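Local coordinates for dextranase (Pseudarthrobacter oxydans, PDB 6NZS), which hydrolyses internal alpha-(1->6)-glucosidic linkages of the polysaccharide dextran, at residues Q330-A335 with E356-V361; T382-N387 with D401-W406; L102-T107 with E151-T156. One frame throughout, in Å; residues are numbered along the deposited sequence.

Contact 1 of 3, residues Q330-A335 with E356-V361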
loop_
_atom_site.group_PDB
_atom_site.type_symbol
_atom_site.label_atom_id
_atom_site.label_comp_id
_atom_site.label_asym_id
_atom_site.label_seq_id
_atom_site.Cartn_x
_atom_site.Cartn_y
_atom_site.Cartn_z
ATOM N N GLN A 330 -11.856 1.689 -8.345
ATOM C CA GLN A 330 -12.319 0.414 -7.810
ATOM C C GLN A 330 -11.598 -0.731 -8.493
ATOM O O GLN A 330 -11.288 -0.665 -9.687
ATOM C CB GLN A 330 -13.841 0.260 -8.033
ATOM C CG GLN A 330 -14.484 -1.031 -7.486
ATOM C CD GLN A 330 -14.374 -2.199 -8.448
ATOM O OE1 GLN A 330 -14.100 -2.018 -9.642
ATOM N NE2 GLN A 330 -14.577 -3.411 -7.932
ATOM N N GLY A 331 -11.343 -1.795 -7.722
ATOM C CA GLY A 331 -11.032 -3.091 -8.296
ATOM C C GLY A 331 -9.586 -3.319 -8.683
ATOM O O GLY A 331 -9.041 -4.400 -8.445
ATOM N N VAL A 332 -8.959 -2.300 -9.275
ATOM C CA VAL A 332 -7.689 -2.491 -9.969
ATOM C C VAL A 332 -6.563 -2.837 -9.003
ATOM O O VAL A 332 -6.551 -2.428 -7.829
ATOM C CB VAL A 332 -7.324 -1.261 -10.825
ATOM C CG1 VAL A 332 -8.385 -1.017 -11.895
ATOM C CG2 VAL A 332 -7.165 -0.035 -9.958
ATOM N N THR A 333 -5.588 -3.578 -9.523
ATOM C CA THR A 333 -4.320 -3.847 -8.855
ATOM C C THR A 333 -3.269 -3.039 -9.593
ATOM O O THR A 333 -3.084 -3.224 -10.799
ATOM C CB THR A 333 -3.969 -5.333 -8.945
ATOM O OG1 THR A 333 -4.971 -6.102 -8.271
ATOM C CG2 THR A 333 -2.621 -5.635 -8.291
ATOM N N VAL A 334 -2.591 -2.154 -8.869
ATOM C CA VAL A 334 -1.483 -1.364 -9.396
ATOM C C VAL A 334 -0.192 -2.057 -8.978
ATOM O O VAL A 334 0.092 -2.183 -7.780
ATOM C CB VAL A 334 -1.540 0.080 -8.870
ATOM C CG1 VAL A 334 -0.288 0.858 -9.283
ATOM C CG2 VAL A 334 -2.807 0.761 -9.383
ATOM N N ALA A 335 0.585 -2.530 -9.951
ATOM C CA ALA A 335 1.782 -3.315 -9.685
ATOM C C ALA A 335 3.029 -2.577 -10.147
ATOM O O ALA A 335 3.011 -1.883 -11.168
ATOM C CB ALA A 335 1.714 -4.661 -10.408
ATOM N N GLU A 356 -12.362 1.694 -3.573
ATOM C CA GLU A 356 -12.666 0.433 -2.907
ATOM C C GLU A 356 -12.082 -0.743 -3.670
ATOM O O GLU A 356 -12.006 -0.735 -4.902
ATOM C CB GLU A 356 -14.163 0.224 -2.697
ATOM C CG GLU A 356 -14.947 0.133 -3.945
ATOM C CD GLU A 356 -16.356 0.659 -3.741
ATOM O OE1 GLU A 356 -16.956 0.408 -2.677
ATOM O OE2 GLU A 356 -16.852 1.339 -4.640
ATOM N N ASN A 357 -11.670 -1.760 -2.912
ATOM C CA ASN A 357 -11.205 -3.017 -3.492
ATOM C C ASN A 357 -10.057 -2.778 -4.460
ATOM O O ASN A 357 -10.005 -3.348 -5.553
ATOM C CB ASN A 357 -12.355 -3.821 -4.084
ATOM C CG ASN A 357 -13.321 -4.255 -3.009
ATOM O OD1 ASN A 357 -14.177 -3.481 -2.578
ATOM N ND2 ASN A 357 -13.135 -5.472 -2.508
ATOM N N TYR A 358 -9.134 -1.922 -4.022
ATOM C CA TYR A 358 -7.993 -1.436 -4.778
ATOM C C TYR A 358 -6.741 -1.966 -4.095
ATOM O O TYR A 358 -6.689 -2.045 -2.859
ATOM C CB TYR A 358 -8.021 0.094 -4.731
ATOM C CG TYR A 358 -6.790 0.794 -5.225
ATOM C CD1 TYR A 358 -6.634 1.104 -6.572
ATOM C CD2 TYR A 358 -5.792 1.184 -4.340
ATOM C CE1 TYR A 358 -5.517 1.765 -7.028
ATOM C CE2 TYR A 358 -4.666 1.845 -4.791
ATOM C CZ TYR A 358 -4.534 2.131 -6.137
ATOM O OH TYR A 358 -3.423 2.794 -6.592
ATOM N N LYS A 359 -5.745 -2.353 -4.894
ATOM C CA LYS A 359 -4.535 -2.962 -4.356
ATOM C C LYS A 359 -3.299 -2.378 -5.023
ATOM O O LYS A 359 -3.307 -2.055 -6.214
ATOM C CB LYS A 359 -4.495 -4.484 -4.547
ATOM C CG LYS A 359 -5.739 -5.221 -4.069
ATOM C CD LYS A 359 -6.747 -5.381 -5.228
ATOM C CE LYS A 359 -8.081 -5.847 -4.750
ATOM N NZ LYS A 359 -8.943 -6.031 -5.936
ATOM N N GLN A 360 -2.228 -2.264 -4.242
ATOM C CA GLN A 360 -0.914 -1.885 -4.747
ATOM C C GLN A 360 0.075 -2.968 -4.337
ATOM O O GLN A 360 0.162 -3.311 -3.157
ATOM C CB GLN A 360 -0.507 -0.522 -4.177
ATOM C CG GLN A 360 0.822 0.005 -4.670
ATOM C CD GLN A 360 1.130 1.372 -4.077
ATOM O OE1 GLN A 360 0.222 2.164 -3.760
ATOM N NE2 GLN A 360 2.399 1.653 -3.898
ATOM N N VAL A 361 0.789 -3.535 -5.317
ATOM C CA VAL A 361 1.704 -4.652 -5.095
ATOM C C VAL A 361 3.037 -4.361 -5.772
ATOM O O VAL A 361 3.120 -3.572 -6.715
ATOM C CB VAL A 361 1.147 -6.004 -5.608
ATOM C CG1 VAL A 361 -0.154 -6.347 -4.907
ATOM C CG2 VAL A 361 0.932 -5.980 -7.116
#
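Two neighbouring coils of the right-handed parallel beta-helix of a family 49 glycoside hydrolase meet where Thr333-Ala335 pairs in parallel with Lys359-Val361. Lys359 bonds through both its N-H and its carbonyl: N donates to Val332 O, and O accepts from Val334 N at 2.8 Å, nearly straight at 171°. Just upstream both chains turn: Gly331 adopts positive phi, and Asn357 has a left-handed backbone conformation. Their carbonyl oxygens, Gly331 O and Asn357 O, face each other only 3.2 Å apart, and the ammonium of Lys359 binds both. NZ lies 3.0 Å from Gly331 O and 2.9 Å from Asn357 O, above the plane of the latter carbonyl, and also forms a salt bridge with Glu191 of strand 176-192. The bend at chi2 (92°) lays Lys359 CD 3.6 Å from Thr333 OG1. An alanine here would probably leave the two carbonyl oxygens opposed without a cation bridging them and Glu191 without this mate. On another side of the strands, Val332 CG2 meets the edge of the Tyr358 ring near CD1, and Val334 CG2 reaches its OH. Ala335 CB rests 3.6 Å from Val361 CG2, and both residues touch Trp87.

Contact 2 of 3, residues T382-N387 with D401-W406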
loop_
_atom_site.group_PDB
_atom_site.type_symbol
_atom_site.label_atom_id
_atom_site.label_comp_id
_atom_site.label_asym_id
_atom_site.label_seq_id
_atom_site.Cartn_x
_atom_site.Cartn_y
_atom_site.Cartn_z
ATOM N N THR A 382 -8.947 -2.426 1.040
ATOM C CA THR A 382 -7.792 -2.244 0.173
ATOM C C THR A 382 -6.587 -3.000 0.720
ATOM O O THR A 382 -6.555 -3.410 1.886
ATOM C CB THR A 382 -7.415 -0.765 0.042
ATOM O OG1 THR A 382 -7.094 -0.249 1.340
ATOM C CG2 THR A 382 -8.550 0.051 -0.553
ATOM N N PHE A 383 -5.596 -3.194 -0.156
ATOM C CA PHE A 383 -4.295 -3.759 0.206
ATOM C C PHE A 383 -3.213 -2.849 -0.352
ATOM O O PHE A 383 -3.233 -2.530 -1.543
ATOM C CB PHE A 383 -4.113 -5.175 -0.376
ATOM C CG PHE A 383 -2.731 -5.735 -0.156
ATOM C CD1 PHE A 383 -2.420 -6.396 1.023
ATOM C CD2 PHE A 383 -1.735 -5.576 -1.112
ATOM C CE1 PHE A 383 -1.131 -6.905 1.244
ATOM C CE2 PHE A 383 -0.440 -6.070 -0.897
ATOM C CZ PHE A 383 -0.141 -6.735 0.280
ATOM N N PHE A 384 -2.262 -2.446 0.491
ATOM C CA PHE A 384 -1.146 -1.620 0.041
ATOM C C PHE A 384 0.179 -2.255 0.418
ATOM O O PHE A 384 0.459 -2.461 1.603
ATOM C CB PHE A 384 -1.197 -0.225 0.663
ATOM C CG PHE A 384 -2.264 0.647 0.085
ATOM C CD1 PHE A 384 -3.550 0.621 0.595
ATOM C CD2 PHE A 384 -1.978 1.495 -0.973
ATOM C CE1 PHE A 384 -4.548 1.423 0.049
ATOM C CE2 PHE A 384 -2.964 2.311 -1.528
ATOM C CZ PHE A 384 -4.250 2.273 -1.012
ATOM N N ASN A 385 1.001 -2.525 -0.583
ATOM C CA ASN A 385 2.434 -2.697 -0.397
ATOM C C ASN A 385 3.066 -1.390 -0.857
ATOM O O ASN A 385 2.737 -0.899 -1.941
ATOM C CB ASN A 385 2.900 -3.866 -1.269
ATOM C CG ASN A 385 4.401 -4.105 -1.233
ATOM O OD1 ASN A 385 5.007 -4.311 -2.277
ATOM N ND2 ASN A 385 4.986 -4.156 -0.047
ATOM N N ALA A 386 3.920 -0.792 -0.020
ATOM C CA ALA A 386 4.536 0.487 -0.366
ATOM C C ALA A 386 5.897 0.617 0.310
ATOM O O ALA A 386 6.097 0.138 1.429
ATOM C CB ALA A 386 3.645 1.688 0.007
ATOM N N ASN A 387 6.834 1.278 -0.384
ATOM C CA ASN A 387 8.169 1.578 0.135
ATOM C C ASN A 387 8.365 3.079 0.322
ATOM O O ASN A 387 9.444 3.622 0.089
ATOM C CB ASN A 387 9.265 0.970 -0.738
ATOM C CG ASN A 387 10.583 0.819 0.008
ATOM O OD1 ASN A 387 10.630 0.909 1.229
ATOM N ND2 ASN A 387 11.664 0.588 -0.731
ATOM N N ASP A 401 -11.458 2.693 5.827
ATOM C CA ASP A 401 -11.734 1.490 6.602
ATOM C C ASP A 401 -11.143 0.264 5.921
ATOM O O ASP A 401 -11.174 0.149 4.691
ATOM C CB ASP A 401 -13.240 1.256 6.812
ATOM C CG ASP A 401 -13.510 0.059 7.695
ATOM O OD1 ASP A 401 -13.041 0.054 8.848
ATOM O OD2 ASP A 401 -14.167 -0.894 7.241
ATOM N N ASN A 402 -10.639 -0.668 6.734
ATOM C CA ASN A 402 -10.293 -2.011 6.272
ATOM C C ASN A 402 -9.132 -2.002 5.283
ATOM O O ASN A 402 -9.282 -2.403 4.119
ATOM C CB ASN A 402 -11.525 -2.727 5.699
ATOM C CG ASN A 402 -11.281 -4.195 5.456
ATOM O OD1 ASN A 402 -10.394 -4.802 6.076
ATOM N ND2 ASN A 402 -12.062 -4.783 4.555
ATOM N N THR A 403 -7.967 -1.575 5.757
ATOM C CA THR A 403 -6.747 -1.494 4.956
ATOM C C THR A 403 -5.752 -2.516 5.480
ATOM O O THR A 403 -5.385 -2.473 6.661
ATOM C CB THR A 403 -6.102 -0.113 5.069
ATOM O OG1 THR A 403 -7.089 0.926 4.946
ATOM C CG2 THR A 403 -5.063 0.085 3.978
ATOM N N VAL A 404 -5.299 -3.408 4.603
ATOM C CA VAL A 404 -4.226 -4.353 4.898
ATOM C C VAL A 404 -2.958 -3.800 4.263
ATOM O O VAL A 404 -2.972 -3.415 3.087
ATOM C CB VAL A 404 -4.564 -5.738 4.324
ATOM C CG1 VAL A 404 -3.384 -6.692 4.488
ATOM C CG2 VAL A 404 -5.817 -6.313 5.000
ATOM N N ILE A 405 -1.870 -3.732 5.037
ATOM C CA ILE A 405 -0.651 -3.060 4.590
ATOM C C ILE A 405 0.547 -3.983 4.769
ATOM O O ILE A 405 0.754 -4.538 5.854
ATOM C CB ILE A 405 -0.421 -1.736 5.344
ATOM C CG1 ILE A 405 -1.592 -0.773 5.083
ATOM C CG2 ILE A 405 0.931 -1.124 4.942
ATOM C CD1 ILE A 405 -1.535 0.508 5.918
ATOM N N TRP A 406 1.334 -4.146 3.699
ATOM C CA TRP A 406 2.643 -4.797 3.745
ATOM C C TRP A 406 3.649 -3.672 3.538
ATOM O O TRP A 406 3.881 -3.223 2.413
ATOM C CB TRP A 406 2.769 -5.862 2.656
ATOM C CG TRP A 406 3.933 -6.808 2.874
ATOM C CD1 TRP A 406 5.239 -6.486 3.170
ATOM C CD2 TRP A 406 3.876 -8.235 2.822
ATOM N NE1 TRP A 406 5.984 -7.639 3.303
ATOM C CE2 TRP A 406 5.170 -8.721 3.094
ATOM C CE3 TRP A 406 2.847 -9.153 2.564
ATOM C CZ2 TRP A 406 5.462 -10.091 3.132
ATOM C CZ3 TRP A 406 3.136 -10.498 2.605
ATOM C CH2 TRP A 406 4.427 -10.958 2.895
HETATM O O HOH W 1 -8.971 0.913 2.965
#
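With CG anti to the backbone N (chi1 174°), the Phe383 ring comes beside Val404, whose CG1 takes the same anti position. Val404 CG1 then meets the ring at its edge, near its plane, 3.6 Å from Phe383 CD1. Farther along, Phe383 CZ touches Trp406 CB at 3.9 Å, the two side chains lying side by side and pointing the same way. Asn385 CG is also anti to N (chi1 177°), and ND2 bonds the main-chain Trp406 O at 2.9 Å and 161°. The acceptor lies close to the amide plane of Asn385, while ND2 stands above the plane of the carbonyl; Asn408 OD1 takes a second bond from ND2, which fixes how the amide is turned. The strands are adjacent rungs of the parallel beta-helix, joined by backbone bonds from Thr382 N to Asn402 O through Trp406 N to Phe384 O. Phe383 and Trp406 face the N-terminal Ig-like domain, where Trp406 NE1 binds Glu181, whereas Phe384 and Ile405 turn to the solenoid interior, against Val390 and Val413. On that inner face Thr403 CG2 packs 3.7 Å from Phe384 CD1 and 3.3 Å from Thr382 OG1. A water bridges the two threonines, 2.7 Å from Thr382 OG1 and 2.7 Å from Thr403 OG1, and donates to Asp401 O.

Contact 3 of 3, residues L102-T107 with E151-T156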
loop_
_atom_site.group_PDB
_atom_site.type_symbol
_atom_site.label_atom_id
_atom_site.label_comp_id
_atom_site.label_asym_id
_atom_site.label_seq_id
_atom_site.Cartn_x
_atom_site.Cartn_y
_atom_site.Cartn_z
ATOM N N LEU A 102 2.668 -25.105 -2.574
ATOM C CA LEU A 102 4.025 -24.592 -2.673
ATOM C C LEU A 102 4.759 -25.406 -3.734
ATOM O O LEU A 102 4.741 -26.642 -3.694
ATOM C CB LEU A 102 4.700 -24.738 -1.308
ATOM C CG LEU A 102 6.113 -24.192 -1.104
ATOM C CD1 LEU A 102 6.206 -22.705 -1.449
ATOM C CD2 LEU A 102 6.561 -24.434 0.331
ATOM N N ARG A 103 5.395 -24.714 -4.685
ATOM C CA ARG A 103 5.986 -25.327 -5.874
ATOM C C ARG A 103 7.461 -25.668 -5.717
ATOM O O ARG A 103 8.044 -26.250 -6.640
ATOM C CB ARG A 103 5.861 -24.379 -7.077
ATOM C CG ARG A 103 4.451 -24.175 -7.595
ATOM C CD ARG A 103 4.430 -23.295 -8.851
ATOM N NE ARG A 103 5.282 -23.795 -9.939
ATOM C CZ ARG A 103 4.900 -24.687 -10.851
ATOM N NH1 ARG A 103 3.681 -25.207 -10.817
ATOM N NH2 ARG A 103 5.745 -25.077 -11.796
ATOM N N THR A 104 8.085 -25.309 -4.599
ATOM C CA THR A 104 9.543 -25.316 -4.486
ATOM C C THR A 104 10.132 -26.690 -4.203
ATOM O O THR A 104 11.355 -26.846 -4.302
ATOM C CB THR A 104 9.950 -24.412 -3.330
ATOM O OG1 THR A 104 9.309 -24.896 -2.144
ATOM C CG2 THR A 104 9.526 -22.967 -3.587
ATOM N N GLY A 105 9.317 -27.672 -3.841
ATOM C CA GLY A 105 9.816 -28.921 -3.310
ATOM C C GLY A 105 9.918 -28.955 -1.802
ATOM O O GLY A 105 10.144 -30.031 -1.233
ATOM N N GLN A 106 9.768 -27.815 -1.137
ATOM C CA GLN A 106 9.711 -27.799 0.311
ATOM C C GLN A 106 8.387 -28.385 0.779
ATOM O O GLN A 106 7.377 -28.353 0.068
ATOM C CB GLN A 106 9.831 -26.368 0.825
ATOM C CG GLN A 106 11.166 -25.710 0.499
ATOM C CD GLN A 106 11.111 -24.211 0.661
ATOM O OE1 GLN A 106 10.276 -23.552 0.053
ATOM N NE2 GLN A 106 11.990 -23.663 1.492
ATOM N N THR A 107 8.392 -28.930 1.990
ATOM C CA THR A 107 7.202 -29.561 2.534
ATOM C C THR A 107 6.853 -28.962 3.887
ATOM O O THR A 107 7.664 -28.289 4.534
ATOM C CB THR A 107 7.373 -31.075 2.655
ATOM O OG1 THR A 107 8.533 -31.356 3.438
ATOM C CG2 THR A 107 7.505 -31.706 1.268
ATOM N N GLU A 151 5.676 -21.805 6.393
ATOM C CA GLU A 151 6.837 -21.733 7.279
ATOM C C GLU A 151 8.190 -21.909 6.586
ATOM O O GLU A 151 9.107 -21.123 6.887
ATOM C CB GLU A 151 6.660 -22.693 8.466
ATOM C CG GLU A 151 7.587 -22.390 9.631
ATOM C CD GLU A 151 7.346 -23.319 10.800
ATOM O OE1 GLU A 151 6.198 -23.366 11.297
ATOM O OE2 GLU A 151 8.301 -24.008 11.214
ATOM N N PRO A 152 8.392 -22.869 5.672
ATOM C CA PRO A 152 9.712 -22.996 5.027
ATOM C C PRO A 152 10.111 -21.805 4.169
ATOM O O PRO A 152 11.293 -21.699 3.812
ATOM C CB PRO A 152 9.580 -24.267 4.172
ATOM C CG PRO A 152 8.389 -24.974 4.694
ATOM C CD PRO A 152 7.478 -23.958 5.272
ATOM N N GLN A 153 9.177 -20.917 3.818
ATOM C CA GLN A 153 9.486 -19.720 3.048
ATOM C C GLN A 153 9.907 -18.538 3.914
ATOM O O GLN A 153 10.388 -17.534 3.374
ATOM C CB GLN A 153 8.286 -19.355 2.166
ATOM C CG GLN A 153 8.228 -20.179 0.891
ATOM C CD GLN A 153 9.353 -19.814 -0.044
ATOM O OE1 GLN A 153 9.569 -18.639 -0.329
ATOM N NE2 GLN A 153 10.103 -20.808 -0.497
ATOM N N LEU A 154 9.752 -18.627 5.229
ATOM C CA LEU A 154 10.083 -17.504 6.094
ATOM C C LEU A 154 11.582 -17.257 6.119
ATOM O O LEU A 154 12.387 -18.192 6.130
ATOM C CB LEU A 154 9.602 -17.770 7.522
ATOM C CG LEU A 154 8.091 -17.919 7.713
ATOM C CD1 LEU A 154 7.759 -18.165 9.176
ATOM C CD2 LEU A 154 7.378 -16.677 7.183
ATOM N N TYR A 155 11.948 -15.984 6.165
ATOM C CA TYR A 155 13.311 -15.560 6.448
ATOM C C TYR A 155 13.221 -14.367 7.394
ATOM O O TYR A 155 12.167 -13.737 7.540
ATOM C CB TYR A 155 14.073 -15.172 5.161
ATOM C CG TYR A 155 13.753 -13.749 4.776
ATOM C CD1 TYR A 155 12.523 -13.433 4.211
ATOM C CD2 TYR A 155 14.636 -12.705 5.058
ATOM C CE1 TYR A 155 12.183 -12.138 3.916
ATOM C CE2 TYR A 155 14.302 -11.404 4.772
ATOM C CZ TYR A 155 13.072 -11.120 4.197
ATOM O OH TYR A 155 12.727 -9.822 3.915
ATOM N N THR A 156 14.342 -14.029 8.021
ATOM C CA THR A 156 14.412 -12.861 8.885
ATOM C C THR A 156 15.338 -11.830 8.261
ATOM O O THR A 156 16.469 -12.155 7.870
ATOM C CB THR A 156 14.887 -13.241 10.292
ATOM O OG1 THR A 156 13.937 -14.152 10.875
ATOM C CG2 THR A 156 15.031 -11.999 11.183
#
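Gln106 and Gln153 join two loops of the N-terminal Ig-like domain: the turn that follows strand 96-102, and the short 3-10 segment Glu151-Gln153 that leads into strand 154-159. The tight part of the contact gathers around Gln106 OE1. Gln153 NE2 donates to it at 2.8 Å with an angle of 155°, in the plane of the Gln106 carbonyl and on a lone pair. The two side chains cross at about a right angle, with their amide planes 79° apart, yet the bond stays close to the plane of the Gln153 amide as well. OE1 takes a second bond from Thr104 OG1, also at 2.8 Å. That hydroxyl in turn accepts from Gln106 N at 3.1 Å, which makes an ST turn, so Thr104 links the backbone and the amide of the same glutamine. Gln153 CG is anti to its carbonyl carbon and the chain bends at chi2 (-69°), carrying CD round while CG stays 4.0 Å from Leu102 CD1. Both Leu102 and Gln153 are buried and touch Tyr37, and the remaining amide oxygen, Gln153 OE1, is bound by Asn184.

The other side is looser. Gln106 and Pro152 slide past each other in opposite directions, and the bond from Gln106 NE2 to Pro152 O is weak: 3.1 Å, but strongly bent at the hydrogen. Thr107 is exposed to solvent, and Gln106 and Pro152 are partly so. At this outer margin the last touch is Pro152 CG against the main-chain oxygen Thr107 O, 3.4 Å apart.

Contacts 1 and 2 lie in one face of the beta-helix, separated by the pairing of strands 351-361 and 382-386, with centres 10 Å apart. In that pairing Gln360 O lies 2.8 Å from Asn385 N, and Gln360 N lies 2.9 Å from Phe383 O, both probable hydrogen bonds. Contact 3 belongs to the Ig-like domain, its centre about 27 Å from that of contact 1 and 24 Å from that of contact 2; its nearest atoms come within about 7 Å of contact 2 without touching. Strand 176-192 lies against all three contacts, and one of its residues, Glu181, reaches both Trp406 of contact 2 and Tyr155 of segment 151-156.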